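Long-range contacts in GphF Dehydratase 1 (Archangium violaceum, PDB 6MBF), which probably dehydrates beta-hydroxyacyl polyketide intermediates and rearranges the resulting olefin within the gephyronic acid polyketide synthase: residues A[8-13]-A[193-198]; A[181-186]-A[200-205]. All blocks are in the same frame, centred on the assembly; numbering follows the deposited sequence.

The chain begins with the loop 8-13, which precedes strand 14-15 in the N-terminal hotdog half, and interaction 1 joins it to the loop 193-198 of the C-terminal half, closing a span of 179 residues. Strand 178-184 and the turn after it come before that second loop; helix 200-214 follows it. Interaction 2 closes the short connection by packing 181-186 on 200-205. In chain order the segments alternate, so the two contacts cross. Their centres lie about 16 Å apart, yet they touch through Leu-11 against Pro-200 and Leu-198 against Leu-203. Interaction 1 ties the two hotdog halves, whereas interaction 2 seats a helix on a strand within the second.

Interaction 1. Residues A[8-13]-A[193-198]; sequences FHPLLG and SASYEL
Tyr-196 is met by three consecutive residues of 8-13. The edge of its ring is turned to the face of His-9 in an offset edge-to-face pair, the planes at 86° and the centroids 5.6 Å apart. Pro-10 lies over one face of the phenol, its CG 4.3 Å from the centroid of the Tyr-196 ring in a CH-pi contact. At the ring edge Leu-11 CD1 reaches Tyr-196 CE1 at 3.8 Å. Pro-10 CG also touches Ser-195 CB at 3.8 Å.

The His-9 imidazole stands with CG anti to the backbone N, and chi2 (-85°) directs ND1 back to its own loop. There it accepts two backbone bonds: Leu-12 N to His-9 ND1 is nearly straight at 173°, and Leu-11 N arrives tilted from the ring plane. With NE2 bonded to Glu-56, both ring nitrogens are engaged and the ring's rotation is fixed. An alanine here would probably leave the amides of Leu-11 and Leu-12 without their acceptor and open a gap beside the tyrosine edge.

No direct hydrogen bond crosses; one water donates to Phe-8 O and, at 2.7 Å, to Ser-195 O. Phe-8 and His-9 facing Gly-13 form a classic beta bulge just before strand 14-15. Helix 52-65 packs against both loops, Ala-60 and Met-57 on 8-13 and Glu-56 on Tyr-196, and Leu-11 extends to Pro-200 at the start of helix 200-214.

Interaction 2. Residues A[181-186]-A[200-205]; sequences GHVCLQ and PALLDA
Val-183 points at the first turns of helix 200-214, and Leu-185, beyond the end of the strand, reaches them with the tip of its side chain; no hydrogen bond crosses, and the side chains that meet are all hydrocarbon. Aliphatic side-chain contacts come first. Val-183 splits its branches: CG1, anti to the carbonyl carbon (chi1 -44°), lies 3.9 Å from Ala-205 CB, while CG2 meets Leu-202 CG at 3.8 Å, the two side chains crossing at about a right angle. Leu-185 works through a single methyl, CD2, which stands 3.8 Å from Ala-201 CB and 4.0 Å from Leu-202 CB.

One contact involves the helix backbone: the same CD2 rests 3.7 Å from Leu-202 N, against the first turn. Ala-201 and Ala-205, one turn apart, present only methyl groups, consistent with the close approach of 6.5 Å between Val-183 CA and Ala-205 CA.

Backbone hydrogen bonds go to the sheet and to the helix instead: Val-183 pairs with Val-242 of strand 241-248, which also touches Leu-202, and Ala-205 N bonds Ala-201 O at 3.0 Å. The join therefore probably depends on hydrophobic packing of buried aliphatic groups rather than on directed bonds, as expected where the central hotdog helix packs on its surrounding sheet.

Interaction 1. Residues A[8-13]-A[193-198]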
ATOM      1  N   PHE A   8      18.726  -3.374  -4.183  1.00 54.64           N
ATOM      2  CA  PHE A   8      18.266  -4.520  -4.959  1.00 40.55           C
ATOM      3  C   PHE A   8      16.741  -4.647  -4.896  1.00 47.76           C
ATOM      4  O   PHE A   8      16.115  -5.185  -5.811  1.00 68.30           O
ATOM      5  CB  PHE A   8      18.935  -5.804  -4.471  1.00 45.92           C
ATOM      6  CG  PHE A   8      18.528  -7.024  -5.245  1.00 68.74           C
ATOM      7  CD1 PHE A   8      19.008  -7.238  -6.529  1.00 69.02           C
ATOM      8  CD2 PHE A   8      17.662  -7.953  -4.694  1.00 58.73           C
ATOM      9  CE1 PHE A   8      18.633  -8.360  -7.247  1.00 67.79           C
ATOM     10  CE2 PHE A   8      17.283  -9.076  -5.404  1.00 54.11           C
ATOM     11  CZ  PHE A   8      17.769  -9.279  -6.682  1.00 71.54           C
ATOM     12  N   HIS A   9      16.148  -4.169  -3.803  1.00 24.85           N
ATOM     13  CA  HIS A   9      14.714  -3.913  -3.852  1.00 23.22           C
ATOM     14  C   HIS A   9      14.480  -2.447  -4.200  1.00 18.18           C
ATOM     15  O   HIS A   9      15.197  -1.573  -3.698  1.00 21.25           O
ATOM     16  CB  HIS A   9      14.052  -4.238  -2.507  1.00 21.41           C
ATOM     17  CG  HIS A   9      12.557  -4.101  -2.507  1.00 16.55           C
ATOM     18  ND1 HIS A   9      11.919  -2.896  -2.291  1.00 15.49           N
ATOM     19  CD2 HIS A   9      11.576  -5.019  -2.678  1.00 17.37           C
ATOM     20  CE1 HIS A   9      10.611  -3.080  -2.330  1.00 16.25           C
ATOM     21  NE2 HIS A   9      10.374  -4.358  -2.567  1.00 17.99           N
ATOM     22  N   PRO A  10      13.493  -2.129  -5.046  1.00 20.09           N
ATOM     23  CA  PRO A  10      13.362  -0.741  -5.535  1.00 19.09           C
ATOM     24  C   PRO A  10      13.011   0.268  -4.454  1.00 17.75           C
ATOM     25  O   PRO A  10      13.190   1.474  -4.679  1.00 22.82           O
ATOM     26  CB  PRO A  10      12.235  -0.834  -6.578  1.00 27.43           C
ATOM     27  CG  PRO A  10      12.092  -2.287  -6.889  1.00 26.05           C
ATOM     28  CD  PRO A  10      12.483  -3.019  -5.636  1.00 19.15           C
ATOM     29  N   LEU A  11      12.503  -0.175  -3.307  1.00 16.58           N
ATOM     30  CA  LEU A  11      12.161   0.711  -2.198  1.00 18.80           C
ATOM     31  C   LEU A  11      13.014   0.483  -0.959  1.00 16.26           C
ATOM     32  O   LEU A  11      13.428   1.452  -0.307  1.00 17.76           O
ATOM     33  CB  LEU A  11      10.678   0.525  -1.846  1.00 14.72           C
ATOM     34  CG  LEU A  11       9.701   0.885  -2.963  1.00 16.46           C
ATOM     35  CD1 LEU A  11       8.333   0.315  -2.628  1.00 19.54           C
ATOM     36  CD2 LEU A  11       9.636   2.396  -3.131  1.00 15.63           C
ATOM     37  N   LEU A  12      13.290  -0.783  -0.622  1.00 15.94           N
ATOM     38  CA  LEU A  12      14.145  -1.108   0.515  1.00 19.54           C
ATOM     39  C   LEU A  12      15.580  -0.652   0.294  1.00 23.54           C
ATOM     40  O   LEU A  12      16.278  -0.283   1.248  1.00 24.78           O
ATOM     41  CB  LEU A  12      14.144  -2.617   0.758  1.00 27.55           C
ATOM     42  CG  LEU A  12      13.226  -3.263   1.782  1.00 32.83           C
ATOM     43  CD1 LEU A  12      13.681  -4.704   1.969  1.00 23.22           C
ATOM     44  CD2 LEU A  12      13.253  -2.510   3.094  1.00 22.29           C
ATOM     45  N   GLY A  13      16.051  -0.717  -0.942  1.00 22.47           N
ATOM     46  CA  GLY A  13      17.461  -0.474  -1.202  1.00 23.45           C
ATOM     47  C   GLY A  13      18.260  -1.719  -0.887  1.00 27.61           C
ATOM     48  O   GLY A  13      17.871  -2.831  -1.260  1.00 34.53           O
ATOM     49  N   SER A 193       7.072  -7.410 -12.096  1.00 39.56           N
ATOM     50  CA  SER A 193       6.580  -8.390 -11.129  1.00 31.21           C
ATOM     51  C   SER A 193       7.713  -9.046 -10.350  1.00 27.34           C
ATOM     52  O   SER A 193       7.516  -9.453  -9.199  1.00 42.89           O
ATOM     53  CB  SER A 193       5.731  -9.458 -11.827  1.00 39.74           C
ATOM     54  OG  SER A 193       6.537 -10.341 -12.591  1.00 36.69           O
ATOM     55  N   ALA A 194       8.897  -9.165 -10.948  1.00 34.43           N
ATOM     56  CA  ALA A 194      10.022  -9.741 -10.226  1.00 41.16           C
ATOM     57  C   ALA A 194      10.592  -8.799  -9.175  1.00 44.84           C
ATOM     58  O   ALA A 194      11.423  -9.230  -8.368  1.00 40.06           O
ATOM     59  CB  ALA A 194      11.126 -10.146 -11.205  1.00 39.36           C
ATOM     60  N   SER A 195      10.170  -7.536  -9.154  1.00 25.58           N
ATOM     61  CA  SER A 195      10.832  -6.549  -8.315  1.00 23.21           C
ATOM     62  C   SER A 195      10.189  -6.377  -6.949  1.00 17.68           C
ATOM     63  O   SER A 195      10.876  -5.950  -6.013  1.00 24.85           O
ATOM     64  CB  SER A 195      10.868  -5.187  -9.020  1.00 29.66           C
ATOM     65  OG  SER A 195      11.661  -5.247 -10.190  1.00 37.12           O
ATOM     66  N   TYR A 196       8.903  -6.685  -6.813  1.00 17.54           N
ATOM     67  CA  TYR A 196       8.151  -6.415  -5.596  1.00 16.09           C
ATOM     68  C   TYR A 196       7.546  -7.700  -5.048  1.00 14.14           C
ATOM     69  O   TYR A 196       7.211  -8.623  -5.800  1.00 17.16           O
ATOM     70  CB  TYR A 196       7.007  -5.413  -5.843  1.00 18.26           C
ATOM     71  CG  TYR A 196       7.448  -4.031  -6.260  1.00 16.72           C
ATOM     72  CD1 TYR A 196       7.904  -3.107  -5.326  1.00 17.96           C
ATOM     73  CD2 TYR A 196       7.401  -3.644  -7.594  1.00 18.03           C
ATOM     74  CE1 TYR A 196       8.308  -1.822  -5.717  1.00 18.53           C
ATOM     75  CE2 TYR A 196       7.793  -2.377  -7.993  1.00 17.56           C
ATOM     76  CZ  TYR A 196       8.247  -1.467  -7.052  1.00 21.54           C
ATOM     77  OH  TYR A 196       8.640  -0.205  -7.447  1.00 18.46           O
ATOM     78  N   GLU A 197       7.357  -7.746  -3.730  1.00 14.20           N
ATOM     79  CA  GLU A 197       6.555  -8.826  -3.180  1.00 14.87           C
ATOM     80  C   GLU A 197       5.109  -8.688  -3.636  1.00 17.71           C
ATOM     81  O   GLU A 197       4.529  -9.627  -4.190  1.00 19.44           O
ATOM     82  CB  GLU A 197       6.658  -8.848  -1.658  1.00 17.48           C
ATOM     83  CG  GLU A 197       8.100  -8.719  -1.137  1.00 16.39           C
ATOM     84  CD  GLU A 197       8.978  -9.920  -1.510  1.00 20.89           C
ATOM     85  OE1 GLU A 197      10.218  -9.829  -1.374  1.00 25.03           O
ATOM     86  OE2 GLU A 197       8.442 -10.947  -1.952  1.00 22.41           O
ATOM     87  N   LEU A 198       4.520  -7.511  -3.424  1.00 15.90           N
ATOM     88  CA  LEU A 198       3.207  -7.171  -3.972  1.00 12.96           C
ATOM     89  C   LEU A 198       3.301  -5.755  -4.518  1.00 13.09           C
ATOM     90  O   LEU A 198       3.501  -4.807  -3.751  1.00 16.91           O
ATOM     91  CB  LEU A 198       2.118  -7.272  -2.909  1.00 14.70           C
ATOM     92  CG  LEU A 198       0.707  -6.996  -3.420  1.00 19.92           C
ATOM     93  CD1 LEU A 198       0.298  -8.027  -4.467  1.00 20.90           C
ATOM     94  CD2 LEU A 198      -0.261  -6.992  -2.271  1.00 18.69           C
TER
HETATM   95  O   HOH W   1      13.556  -6.542  -6.013  1.00 32.16           O

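Interaction 2. Residues A[181-186]-A[200-205]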
ATOM      1  N   GLY A 181     -13.754  -6.200  -7.191  1.00 19.32           N
ATOM      2  CA  GLY A 181     -13.057  -5.477  -8.229  1.00 24.67           C
ATOM      3  C   GLY A 181     -12.094  -6.410  -8.930  1.00 21.65           C
ATOM      4  O   GLY A 181     -11.626  -7.394  -8.355  1.00 24.88           O
ATOM      5  N   HIS A 182     -11.832  -6.111 -10.192  1.00 16.92           N
ATOM      6  CA  HIS A 182     -10.815  -6.785 -10.984  1.00 15.19           C
ATOM      7  C   HIS A 182      -9.727  -5.756 -11.264  1.00 15.98           C
ATOM      8  O   HIS A 182     -10.007  -4.717 -11.872  1.00 16.93           O
ATOM      9  CB  HIS A 182     -11.425  -7.330 -12.278  1.00 19.19           C
ATOM     10  CG  HIS A 182     -10.424  -7.901 -13.233  1.00 19.04           C
ATOM     11  ND1 HIS A 182     -10.622  -7.914 -14.597  1.00 28.55           N
ATOM     12  CD2 HIS A 182      -9.218  -8.481 -13.022  1.00 20.42           C
ATOM     13  CE1 HIS A 182      -9.584  -8.481 -15.185  1.00 31.12           C
ATOM     14  NE2 HIS A 182      -8.721  -8.840 -14.251  1.00 19.40           N
ATOM     15  N   VAL A 183      -8.509  -6.014 -10.776  1.00 14.31           N
ATOM     16  CA  VAL A 183      -7.388  -5.102 -10.958  1.00 14.96           C
ATOM     17  C   VAL A 183      -6.295  -5.830 -11.725  1.00 15.46           C
ATOM     18  O   VAL A 183      -6.039  -7.020 -11.500  1.00 15.29           O
ATOM     19  CB  VAL A 183      -6.829  -4.513  -9.634  1.00 19.91           C
ATOM     20  CG1 VAL A 183      -7.929  -4.071  -8.703  1.00 15.66           C
ATOM     21  CG2 VAL A 183      -5.862  -5.435  -8.955  1.00 45.46           C
ATOM     22  N   CYS A 184      -5.658  -5.108 -12.638  1.00 18.77           N
ATOM     23  CA  CYS A 184      -4.655  -5.701 -13.506  1.00 17.36           C
ATOM     24  C   CYS A 184      -3.595  -4.660 -13.817  1.00 23.55           C
ATOM     25  O   CYS A 184      -3.919  -3.540 -14.226  1.00 22.65           O
ATOM     26  CB  CYS A 184      -5.301  -6.221 -14.792  1.00 24.15           C
ATOM     27  SG  CYS A 184      -4.206  -7.210 -15.807  1.00 23.20           S
ATOM     28  N   LEU A 185      -2.336  -5.025 -13.604  1.00 16.70           N
ATOM     29  CA  LEU A 185      -1.249  -4.129 -13.961  1.00 17.79           C
ATOM     30  C   LEU A 185      -1.059  -4.103 -15.467  1.00 19.68           C
ATOM     31  O   LEU A 185      -1.374  -5.063 -16.174  1.00 20.70           O
ATOM     32  CB  LEU A 185       0.049  -4.557 -13.292  1.00 19.89           C
ATOM     33  CG  LEU A 185       0.038  -4.547 -11.763  1.00 21.20           C
ATOM     34  CD1 LEU A 185       1.340  -5.081 -11.252  1.00 22.91           C
ATOM     35  CD2 LEU A 185      -0.242  -3.151 -11.214  1.00 21.18           C
ATOM     36  N   GLN A 186      -0.551  -2.983 -15.967  0.53 21.06           N
ATOM     37  CA  GLN A 186      -0.214  -2.868 -17.378  0.53 23.51           C
ATOM     38  C   GLN A 186       1.066  -2.057 -17.502  0.53 22.41           C
ATOM     39  O   GLN A 186       1.656  -1.621 -16.504  0.53 19.93           O
ATOM     40  CB  GLN A 186      -1.355  -2.232 -18.192  0.53 24.63           C
ATOM     41  CG  GLN A 186      -2.637  -3.060 -18.295  0.53 25.19           C
ATOM     42  CD  GLN A 186      -2.434  -4.392 -19.009  0.53 22.47           C
ATOM     43  OE1 GLN A 186      -1.537  -4.535 -19.838  0.53 38.40           O
ATOM     44  NE2 GLN A 186      -3.276  -5.368 -18.690  0.53 21.95           N
ATOM     45  N   PRO A 200       3.154  -2.149  -5.281  1.00 13.70           N
ATOM     46  CA  PRO A 200       2.350  -1.059  -4.695  1.00 15.80           C
ATOM     47  C   PRO A 200       1.213  -0.600  -5.585  1.00 12.94           C
ATOM     48  O   PRO A 200       0.140  -0.266  -5.069  1.00 15.69           O
ATOM     49  CB  PRO A 200       3.388   0.049  -4.476  1.00 14.90           C
ATOM     50  CG  PRO A 200       4.672  -0.708  -4.233  1.00 20.88           C
ATOM     51  CD  PRO A 200       4.602  -1.915  -5.128  1.00 15.43           C
ATOM     52  N   ALA A 201       1.413  -0.585  -6.907  1.00 15.21           N
ATOM     53  CA  ALA A 201       0.346  -0.153  -7.806  1.00 17.16           C
ATOM     54  C   ALA A 201      -0.854  -1.083  -7.722  1.00 15.91           C
ATOM     55  O   ALA A 201      -2.005  -0.638  -7.818  1.00 16.82           O
ATOM     56  CB  ALA A 201       0.855  -0.083  -9.246  1.00 13.52           C
ATOM     57  N   LEU A 202      -0.606  -2.386  -7.569  1.00 14.39           N
ATOM     58  CA  LEU A 202      -1.709  -3.335  -7.482  1.00 13.39           C
ATOM     59  C   LEU A 202      -2.466  -3.185  -6.162  1.00 14.32           C
ATOM     60  O   LEU A 202      -3.699  -3.124  -6.145  1.00 13.97           O
ATOM     61  CB  LEU A 202      -1.184  -4.760  -7.668  1.00 13.19           C
ATOM     62  CG  LEU A 202      -2.240  -5.864  -7.821  1.00 16.91           C
ATOM     63  CD1 LEU A 202      -1.702  -6.980  -8.683  1.00 21.75           C
ATOM     64  CD2 LEU A 202      -2.636  -6.419  -6.465  1.00 27.24           C
ATOM     65  N   LEU A 203      -1.749  -3.117  -5.038  1.00 13.49           N
ATOM     66  CA  LEU A 203      -2.453  -2.966  -3.769  1.00 14.74           C
ATOM     67  C   LEU A 203      -3.154  -1.613  -3.679  1.00 14.16           C
ATOM     68  O   LEU A 203      -4.283  -1.537  -3.187  1.00 13.25           O
ATOM     69  CB  LEU A 203      -1.494  -3.171  -2.596  1.00 15.16           C
ATOM     70  CG  LEU A 203      -2.185  -3.189  -1.233  1.00 13.37           C
ATOM     71  CD1 LEU A 203      -3.228  -4.308  -1.152  1.00 13.62           C
ATOM     72  CD2 LEU A 203      -1.144  -3.309  -0.106  1.00 14.65           C
ATOM     73  N   ASP A 204      -2.526  -0.544  -4.188  1.00 12.84           N
ATOM     74  CA  ASP A 204      -3.213   0.746  -4.248  1.00 14.48           C
ATOM     75  C   ASP A 204      -4.507   0.656  -5.048  1.00 15.37           C
ATOM     76  O   ASP A 204      -5.516   1.261  -4.667  1.00 12.77           O
ATOM     77  CB  ASP A 204      -2.307   1.819  -4.850  1.00 14.70           C
ATOM     78  CG  ASP A 204      -3.055   3.111  -5.122  1.00 16.77           C
ATOM     79  OD1 ASP A 204      -3.337   3.852  -4.157  1.00 15.14           O
ATOM     80  OD2 ASP A 204      -3.368   3.370  -6.304  1.00 15.91           O
ATOM     81  N   ALA A 205      -4.495  -0.076  -6.166  1.00 12.91           N
ATOM     82  CA  ALA A 205      -5.721  -0.249  -6.943  1.00 15.79           C
ATOM     83  C   ALA A 205      -6.815  -0.919  -6.109  1.00 15.32           C
ATOM     84  O   ALA A 205      -7.987  -0.526  -6.176  1.00 14.70           O
ATOM     85  CB  ALA A 205      -5.429  -1.061  -8.208  1.00 14.67           C
TER